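Local coordinates for protein cytochrome c-554 (Nitrosomonas europaea, PDB 1FT5) that carries electrons in ammonia oxidation as a tetraheme cytochrome, accepting them directly from hydroxylamine oxidoreductase, at residues P4-K9 with P94-R99; A28-S33 with T84-E89. All blocks are in the same frame, centred on the assembly; numbering follows the deposited sequence.

Contact 1: P4-K9 with P94-R99; sequences PFEGRK and PGRNFR. With HEM (protoporphyrin IX containing Fe), chain E; PO4 (phosphate ion), chain C.
A salt-bridge network of E6, R96 and R99 joins the N-terminal loop to the turn that follows helix 88-92. E6 and R99 form a two-point carboxylate-guanidinium pair. R99 NH2 donates to the syn lone pair of E6 OE1 at 2.8 Å, almost straight at 176°. R99 NE approaches E6 OE2 at 2.5 Å, a very short value whose exact length is doubtful. The two planes lie 12° apart. R96 adds a second charge: its NH1 makes a weak, bent bond of 3.0 Å to E6 OE1, and its guanidinium stands nearly upright to the carboxylate. E6 OE1 is thus gripped by both arginines. R96 CB also packs against E6 CG at 3.6 Å. Beside this, R96 N donates to P4 O at 3.1 Å. F5 lies on P94 in a CH-pi contact, with P94 CB over the ring centre, 3.7 Å from the F5 centroid. On the heme side, F98 CE1 comes within 3.6 Å of CBB, the terminal methyl carbon of a heme thioether arm, and the F98 ring meets H102, an axial iron ligand. The contact ties together the loops flanking two CXXCH sites, C11-H15 and C88-H92, in this multiheme cytochrome c.

Contact 2: A28-S33 with T84-E89; sequences AKAMES and TGVGCE. With HEM (protoporphyrin IX containing Fe), chain G.
M31 and A30 pack against T84 and V86 just before C88, the first cysteine of the CXXCH motif of heme 3. T84 CG2 meets two atoms of M31: CB at 3.5 Å and CG at 3.7 Å. M31 CG is anti to its backbone N (chi1 176°), which puts CG beside the methyl. A30 CB touches V86 CG2 more loosely, at 4.1 Å. Between these pairs runs the bare backbone of G85. Its CA lies 4.0 Å from A28 O and 4.3 Å from A30 CB, and its positive phi (89°) is one that glycine adopts readily. No direct hydrogen bond crosses the contact. A water does so instead, donating to both A28 O and T84 O. The chain 30-33 turns helically without regular helix bonds, but E32 N donates to K29 O at 2.8 Å.

Further out, both segments reach axial iron ligands. A30 O accepts a hydrogen bond from H64 ND1 and probably helps fix the rotation of that heme 2 ligand, while V86 shares a backbone hydrogen bond with H27, a heme 4 ligand. V86 O is also hydrogen-bonded to W22 NE1, and T84 OG1 to K80 O. The contact thus brings together parts of the chain that serve three hemes. G87 O lies 3.4 Å from the methyl CMC of the heme bound to C88. One residue on, C88 SG sits beside its backbone N (chi1 -42°) and closes the thioether to heme CAB at 1.8 Å.

Overall arrangement
The two contacts lie at opposite ends of helix 88-92: contact 1 uses the turn after it, contact 2 its N-terminal start and the loop before. Their centres are about 16 Å apart. Contact 1 is partly buried, with R96 exposed, and combines a salt-bridge network with a backbone hydrogen bond and a CH-pi contact. Contact 2 is buried and closer to the chain centre; it relies on apolar touches and one bridging water. E89 physically joins them. Its carboxylate probably accepts hydrogen bonds from E6 N and G7 N, and it is also hydrogen-bonded to G95 N. A side chain of 84-89 therefore grips both backbones of contact 1. Contact 1 borders one heme, whereas contact 2 reaches several.

Contact 1: P4-K9 with P94-R99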
loop_
_atom_site.group_PDB
_atom_site.type_symbol
_atom_site.label_atom_id
_atom_site.label_comp_id
_atom_site.label_asym_id
_atom_site.label_seq_id
_atom_site.Cartn_x
_atom_site.Cartn_y
_atom_site.Cartn_z
ATOM N N PRO A 4 -3.154 -10.532 -10.616
ATOM C CA PRO A 4 -1.773 -10.662 -10.186
ATOM C C PRO A 4 -1.147 -9.308 -9.845
ATOM O O PRO A 4 -1.492 -8.275 -10.401
ATOM C CB PRO A 4 -1.054 -11.256 -11.380
ATOM C CG PRO A 4 -2.154 -11.645 -12.363
ATOM C CD PRO A 4 -3.313 -10.799 -12.062
ATOM N N PHE A 5 -0.206 -9.319 -8.948
ATOM C CA PHE A 5 0.595 -8.137 -8.662
ATOM C C PHE A 5 1.648 -7.996 -9.760
ATOM O O PHE A 5 2.053 -9.018 -10.391
ATOM C CB PHE A 5 1.392 -8.344 -7.388
ATOM C CG PHE A 5 0.579 -8.155 -6.145
ATOM C CD1 PHE A 5 0.626 -6.916 -5.472
ATOM C CD2 PHE A 5 -0.247 -9.162 -5.668
ATOM C CE1 PHE A 5 -0.199 -6.715 -4.304
ATOM C CE2 PHE A 5 -1.042 -8.964 -4.546
ATOM C CZ PHE A 5 -1.029 -7.751 -3.871
ATOM N N GLU A 6 2.150 -6.780 -9.971
ATOM C CA GLU A 6 3.241 -6.591 -10.914
ATOM C C GLU A 6 4.373 -5.700 -10.390
ATOM O O GLU A 6 5.470 -5.693 -10.961
ATOM C CB GLU A 6 2.794 -5.981 -12.232
ATOM C CG GLU A 6 2.153 -6.867 -13.198
ATOM C CD GLU A 6 1.835 -6.061 -14.453
ATOM O OE1 GLU A 6 2.334 -6.451 -15.531
ATOM O OE2 GLU A 6 1.124 -5.014 -14.320
ATOM N N GLY A 7 4.133 -4.939 -9.322
ATOM C CA GLY A 7 5.198 -4.058 -8.883
ATOM C C GLY A 7 4.842 -2.600 -9.063
ATOM O O GLY A 7 3.896 -2.292 -9.755
ATOM N N ARG A 8 5.687 -1.730 -8.527
ATOM C CA ARG A 8 5.348 -0.297 -8.537
ATOM C C ARG A 8 5.702 0.474 -9.773
ATOM O O ARG A 8 5.180 1.568 -9.970
ATOM C CB ARG A 8 6.097 0.455 -7.418
ATOM C CG ARG A 8 6.054 -0.128 -6.047
ATOM C CD ARG A 8 6.805 0.826 -5.102
ATOM N NE ARG A 8 8.193 1.118 -5.451
ATOM C CZ ARG A 8 9.223 0.317 -5.119
ATOM N NH1 ARG A 8 9.013 -0.846 -4.432
ATOM N NH2 ARG A 8 10.461 0.685 -5.370
ATOM N N LYS A 9 6.573 -0.089 -10.591
ATOM C CA LYS A 9 7.143 0.679 -11.704
ATOM C C LYS A 9 6.158 1.382 -12.589
ATOM O O LYS A 9 6.259 2.603 -12.752
ATOM C CB LYS A 9 8.005 -0.225 -12.575
ATOM C CG LYS A 9 8.574 0.497 -13.831
ATOM C CD LYS A 9 8.862 -0.519 -14.959
ATOM C CE LYS A 9 10.226 -1.147 -14.767
ATOM N NZ LYS A 9 10.673 -2.025 -15.938
ATOM N N PRO A 94 -3.624 -5.399 -6.422
ATOM C CA PRO A 94 -2.722 -5.897 -7.471
ATOM C C PRO A 94 -3.206 -5.257 -8.775
ATOM O O PRO A 94 -4.401 -5.277 -9.064
ATOM C CB PRO A 94 -2.928 -7.445 -7.428
ATOM C CG PRO A 94 -4.276 -7.647 -6.798
ATOM C CD PRO A 94 -4.391 -6.468 -5.748
ATOM N N GLY A 95 -2.243 -4.771 -9.519
ATOM C CA GLY A 95 -2.532 -3.954 -10.700
ATOM C C GLY A 95 -2.323 -4.495 -12.078
ATOM O O GLY A 95 -2.560 -3.746 -13.045
ATOM N N ARG A 96 -1.998 -5.778 -12.212
ATOM C CA ARG A 96 -1.770 -6.212 -13.573
ATOM C C ARG A 96 -2.941 -5.993 -14.535
ATOM O O ARG A 96 -2.659 -5.723 -15.730
ATOM C CB ARG A 96 -1.361 -7.690 -13.607
ATOM C CG ARG A 96 -1.088 -8.165 -15.069
ATOM C CD ARG A 96 -0.261 -9.398 -15.149
ATOM N NE ARG A 96 -0.272 -9.890 -16.543
ATOM C CZ ARG A 96 0.741 -9.703 -17.385
ATOM N NH1 ARG A 96 1.832 -9.049 -16.987
ATOM N NH2 ARG A 96 0.654 -10.152 -18.638
ATOM N N ASN A 97 -4.174 -6.174 -14.071
ATOM C CA ASN A 97 -5.359 -6.055 -14.909
ATOM C C ASN A 97 -5.916 -4.643 -14.965
ATOM O O ASN A 97 -6.418 -4.221 -16.003
ATOM C CB ASN A 97 -6.455 -7.012 -14.466
ATOM C CG ASN A 97 -6.050 -8.491 -14.676
ATOM O OD1 ASN A 97 -5.114 -8.773 -15.416
ATOM N ND2 ASN A 97 -6.735 -9.391 -14.000
ATOM N N PHE A 98 -5.812 -3.884 -13.883
ATOM C CA PHE A 98 -6.405 -2.557 -13.963
ATOM C C PHE A 98 -5.514 -1.485 -14.507
ATOM O O PHE A 98 -6.043 -0.470 -15.009
ATOM C CB PHE A 98 -7.077 -2.140 -12.596
ATOM C CG PHE A 98 -6.123 -1.751 -11.446
ATOM C CD1 PHE A 98 -5.303 -0.613 -11.528
ATOM C CD2 PHE A 98 -6.109 -2.480 -10.216
ATOM C CE1 PHE A 98 -4.504 -0.171 -10.490
ATOM C CE2 PHE A 98 -5.290 -2.027 -9.145
ATOM C CZ PHE A 98 -4.503 -0.897 -9.271
ATOM N N ARG A 99 -4.199 -1.670 -14.477
ATOM C CA ARG A 99 -3.283 -0.631 -14.898
ATOM C C ARG A 99 -3.465 -0.255 -16.363
ATOM O O ARG A 99 -3.320 0.913 -16.708
ATOM C CB ARG A 99 -1.850 -1.028 -14.633
ATOM C CG ARG A 99 -1.333 -2.122 -15.510
ATOM C CD ARG A 99 0.174 -1.968 -15.623
ATOM N NE ARG A 99 0.805 -3.217 -16.010
ATOM C CZ ARG A 99 1.033 -3.557 -17.269
ATOM N NH1 ARG A 99 0.670 -2.716 -18.245
ATOM N NH2 ARG A 99 1.571 -4.737 -17.555
HETATM C CHA HEM E . -6.046 7.245 -11.591
HETATM C CHB HEM E . -3.485 4.136 -8.913
HETATM C CHC HEM E . -1.047 2.787 -12.908
HETATM C CHD HEM E . -2.949 6.641 -15.277
HETATM C C1A HEM E . -5.596 6.476 -10.525
HETATM C C2A HEM E . -6.181 6.498 -9.194
HETATM C C3A HEM E . -5.395 5.660 -8.430
HETATM C C4A HEM E . -4.417 5.110 -9.299
HETATM C CMA HEM E . -5.536 5.306 -6.937
HETATM C CAA HEM E . -7.392 7.274 -8.766
HETATM C CBA HEM E . -8.682 6.513 -9.091
HETATM C CGA HEM E . -9.930 7.136 -8.513
HETATM O O1A HEM E . -10.366 8.213 -9.094
HETATM O O2A HEM E . -10.531 6.614 -7.531
HETATM C C1B HEM E . -2.603 3.524 -9.790
HETATM C C2B HEM E . -1.796 2.418 -9.430
HETATM C C3B HEM E . -1.176 1.945 -10.567
HETATM C C4B HEM E . -1.587 2.828 -11.635
HETATM C CMB HEM E . -1.651 1.827 -8.001
HETATM C CAB HEM E . -0.204 0.737 -10.717
HETATM C CBB HEM E . -0.893 -0.639 -10.643
HETATM C C1C HEM E . -1.316 3.762 -13.860
HETATM C C2C HEM E . -0.604 3.839 -15.138
HETATM C C3C HEM E . -1.082 4.977 -15.735
HETATM C C4C HEM E . -2.105 5.530 -14.926
HETATM C CMC HEM E . 0.495 2.880 -15.654
HETATM C CAC HEM E . -0.547 5.625 -17.026
HETATM C CBC HEM E . -0.591 4.895 -18.348
HETATM C C1D HEM E . -4.010 7.074 -14.481
HETATM C C2D HEM E . -4.932 8.081 -14.859
HETATM C C3D HEM E . -5.813 8.219 -13.856
HETATM C C4D HEM E . -5.435 7.287 -12.833
HETATM C CMD HEM E . -4.881 8.854 -16.228
HETATM C CAD HEM E . -6.853 9.295 -13.789
HETATM C CBD HEM E . -6.346 10.605 -13.243
HETATM C CGD HEM E . -7.336 11.762 -13.079
HETATM O O1D HEM E . -6.803 12.894 -13.121
HETATM O O2D HEM E . -8.523 11.529 -12.861
HETATM N NA HEM E . -4.509 5.620 -10.584
HETATM N NB HEM E . -2.485 3.800 -11.157
HETATM N NC HEM E . -2.238 4.803 -13.724
HETATM N ND HEM E . -4.364 6.583 -13.229
HETATM FE FE HEM E . -3.421 5.208 -12.197
HETATM P P PO4 C . 9.398 3.905 -7.539
HETATM O O1 PO4 C . 10.519 3.296 -6.676
HETATM O O2 PO4 C . 9.618 3.447 -9.017
HETATM O O3 PO4 C . 7.993 3.464 -7.068
HETATM O O4 PO4 C . 9.457 5.448 -7.416
#

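Contact 2: A28-S33 with T84-E89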
loop_
_atom_site.group_PDB
_atom_site.type_symbol
_atom_site.label_atom_id
_atom_site.label_comp_id
_atom_site.label_asym_id
_atom_site.label_seq_id
_atom_site.Cartn_x
_atom_site.Cartn_y
_atom_site.Cartn_z
ATOM N N ALA A 28 7.641 2.844 2.343
ATOM C CA ALA A 28 8.648 2.600 1.292
ATOM C C ALA A 28 9.946 2.038 1.827
ATOM O O ALA A 28 10.712 1.374 1.105
ATOM C CB ALA A 28 8.993 3.933 0.518
ATOM N N LYS A 29 10.209 2.326 3.115
ATOM C CA LYS A 29 11.458 1.902 3.753
ATOM C C LYS A 29 11.220 0.632 4.568
ATOM O O LYS A 29 12.107 0.223 5.366
ATOM C CB LYS A 29 11.975 3.041 4.687
ATOM C CG LYS A 29 12.171 4.371 3.934
ATOM C CD LYS A 29 12.320 5.557 4.895
ATOM C CE LYS A 29 12.435 6.853 4.067
ATOM N NZ LYS A 29 12.789 8.049 4.896
ATOM N N ALA A 30 10.087 -0.044 4.373
ATOM C CA ALA A 30 9.806 -1.206 5.238
ATOM C C ALA A 30 10.809 -2.302 5.243
ATOM O O ALA A 30 10.983 -2.967 6.305
ATOM C CB ALA A 30 8.450 -1.787 4.915
ATOM N N MET A 31 11.452 -2.555 4.108
ATOM C CA MET A 31 12.439 -3.639 4.141
ATOM C C MET A 31 13.685 -3.199 4.887
ATOM O O MET A 31 14.442 -4.039 5.389
ATOM C CB MET A 31 12.753 -4.054 2.694
ATOM C CG MET A 31 13.842 -5.128 2.512
ATOM S SD MET A 31 13.400 -6.696 3.351
ATOM C CE MET A 31 12.128 -7.307 2.338
ATOM N N GLU A 32 13.939 -1.891 4.980
ATOM C CA GLU A 32 15.144 -1.458 5.692
ATOM C C GLU A 32 15.070 -1.852 7.189
ATOM O O GLU A 32 16.097 -2.177 7.837
ATOM C CB GLU A 32 15.303 0.063 5.615
ATOM C CG GLU A 32 15.436 0.586 4.214
ATOM C CD GLU A 32 16.672 0.106 3.462
ATOM O OE1 GLU A 32 16.581 -0.122 2.237
ATOM O OE2 GLU A 32 17.750 -0.012 4.070
ATOM N N SER A 33 13.855 -1.896 7.706
ATOM C CA SER A 33 13.608 -2.243 9.095
ATOM C C SER A 33 13.975 -3.674 9.392
ATOM O O SER A 33 14.213 -3.992 10.549
ATOM C CB SER A 33 12.162 -2.027 9.468
ATOM O OG SER A 33 11.866 -0.631 9.450
ATOM N N THR A 84 9.592 -4.494 -3.285
ATOM C CA THR A 84 10.235 -4.385 -1.980
ATOM C C THR A 84 9.744 -3.165 -1.268
ATOM O O THR A 84 9.702 -2.084 -1.853
ATOM C CB THR A 84 11.773 -4.337 -2.152
ATOM O OG1 THR A 84 12.200 -5.562 -2.768
ATOM C CG2 THR A 84 12.442 -4.197 -0.834
ATOM N N GLY A 85 9.381 -3.276 0.025
ATOM C CA GLY A 85 8.750 -2.126 0.685
ATOM C C GLY A 85 7.225 -2.253 0.443
ATOM O O GLY A 85 6.778 -2.977 -0.473
ATOM N N VAL A 86 6.394 -1.559 1.235
ATOM C CA VAL A 86 4.941 -1.630 1.102
ATOM C C VAL A 86 4.641 -0.536 0.102
ATOM O O VAL A 86 4.666 0.639 0.422
ATOM C CB VAL A 86 4.281 -1.332 2.450
ATOM C CG1 VAL A 86 2.808 -1.343 2.310
ATOM C CG2 VAL A 86 4.650 -2.473 3.448
ATOM N N GLY A 87 4.350 -1.003 -1.098
ATOM C CA GLY A 87 4.143 -0.125 -2.249
ATOM C C GLY A 87 2.730 0.061 -2.695
ATOM O O GLY A 87 1.747 -0.271 -2.035
ATOM N N CYS A 88 2.635 0.564 -3.950
ATOM C CA CYS A 88 1.319 0.992 -4.425
ATOM C C CYS A 88 0.221 -0.033 -4.371
ATOM O O CYS A 88 -0.894 0.210 -4.008
ATOM C CB CYS A 88 1.495 1.479 -5.905
ATOM S SG CYS A 88 2.931 2.468 -6.237
ATOM N N GLU A 89 0.529 -1.261 -4.839
ATOM C CA GLU A 89 -0.471 -2.285 -4.924
ATOM C C GLU A 89 -0.848 -2.845 -3.536
ATOM O O GLU A 89 -1.895 -3.421 -3.409
ATOM C CB GLU A 89 0.057 -3.418 -5.770
ATOM C CG GLU A 89 0.225 -3.046 -7.283
ATOM C CD GLU A 89 1.053 -4.103 -7.999
ATOM O OE1 GLU A 89 2.197 -4.325 -7.622
ATOM O OE2 GLU A 89 0.505 -4.763 -8.917
HETATM C CHA HEM G . -4.821 7.824 -3.517
HETATM C CHB HEM G . -1.145 6.562 -6.463
HETATM C CHC HEM G . 0.846 4.051 -2.762
HETATM C CHD HEM G . -3.146 4.819 -0.113
HETATM C C1A HEM G . -3.954 7.714 -4.612
HETATM C C2A HEM G . -4.164 8.369 -5.865
HETATM C C3A HEM G . -3.169 8.001 -6.690
HETATM C C4A HEM G . -2.306 7.127 -5.964
HETATM C CMA HEM G . -2.942 8.417 -8.157
HETATM C CAA HEM G . -5.355 9.332 -6.214
HETATM C CBA HEM G . -4.898 10.847 -6.114
HETATM C CGA HEM G . -4.265 11.206 -4.744
HETATM O O1A HEM G . -4.934 11.014 -3.752
HETATM O O2A HEM G . -3.117 11.643 -4.732
HETATM C C1B HEM G . -0.275 5.729 -5.699
HETATM C C2B HEM G . 0.971 5.223 -6.196
HETATM C C3B HEM G . 1.571 4.548 -5.145
HETATM C C4B HEM G . 0.635 4.677 -4.034
HETATM C CMB HEM G . 1.502 5.435 -7.616
HETATM C CAB HEM G . 2.878 3.826 -5.040
HETATM C CBB HEM G . 4.078 4.768 -5.304
HETATM C C1C HEM G . -0.112 4.059 -1.752
HETATM C C2C HEM G . 0.057 3.319 -0.549
HETATM C C3C HEM G . -1.048 3.460 0.149
HETATM C C4C HEM G . -1.919 4.353 -0.555
HETATM C CMC HEM G . 1.289 2.475 -0.158
HETATM C CAC HEM G . -1.388 2.764 1.503
HETATM C CBC HEM G . -0.393 2.840 2.635
HETATM C C1D HEM G . -3.948 5.749 -0.798
HETATM C C2D HEM G . -5.210 6.251 -0.302
HETATM C C3D HEM G . -5.653 7.146 -1.260
HETATM C C4D HEM G . -4.662 7.131 -2.309
HETATM C CMD HEM G . -5.921 5.813 0.965
HETATM C CAD HEM G . -6.997 7.859 -1.312
HETATM C CBD HEM G . -7.921 7.192 -2.284
HETATM C CGD HEM G . -9.046 8.082 -2.847
HETATM O O1D HEM G . -9.785 7.558 -3.689
HETATM O O2D HEM G . -9.135 9.237 -2.435
HETATM N NA HEM G . -2.811 6.961 -4.678
HETATM N NB HEM G . -0.500 5.384 -4.359
HETATM N NC HEM G . -1.305 4.698 -1.753
HETATM N ND HEM G . -3.589 6.288 -2.048
HETATM FE FE HEM G . -2.040 5.863 -3.202
HETATM O O HOH W 1 10.853 0.374 -1.504
#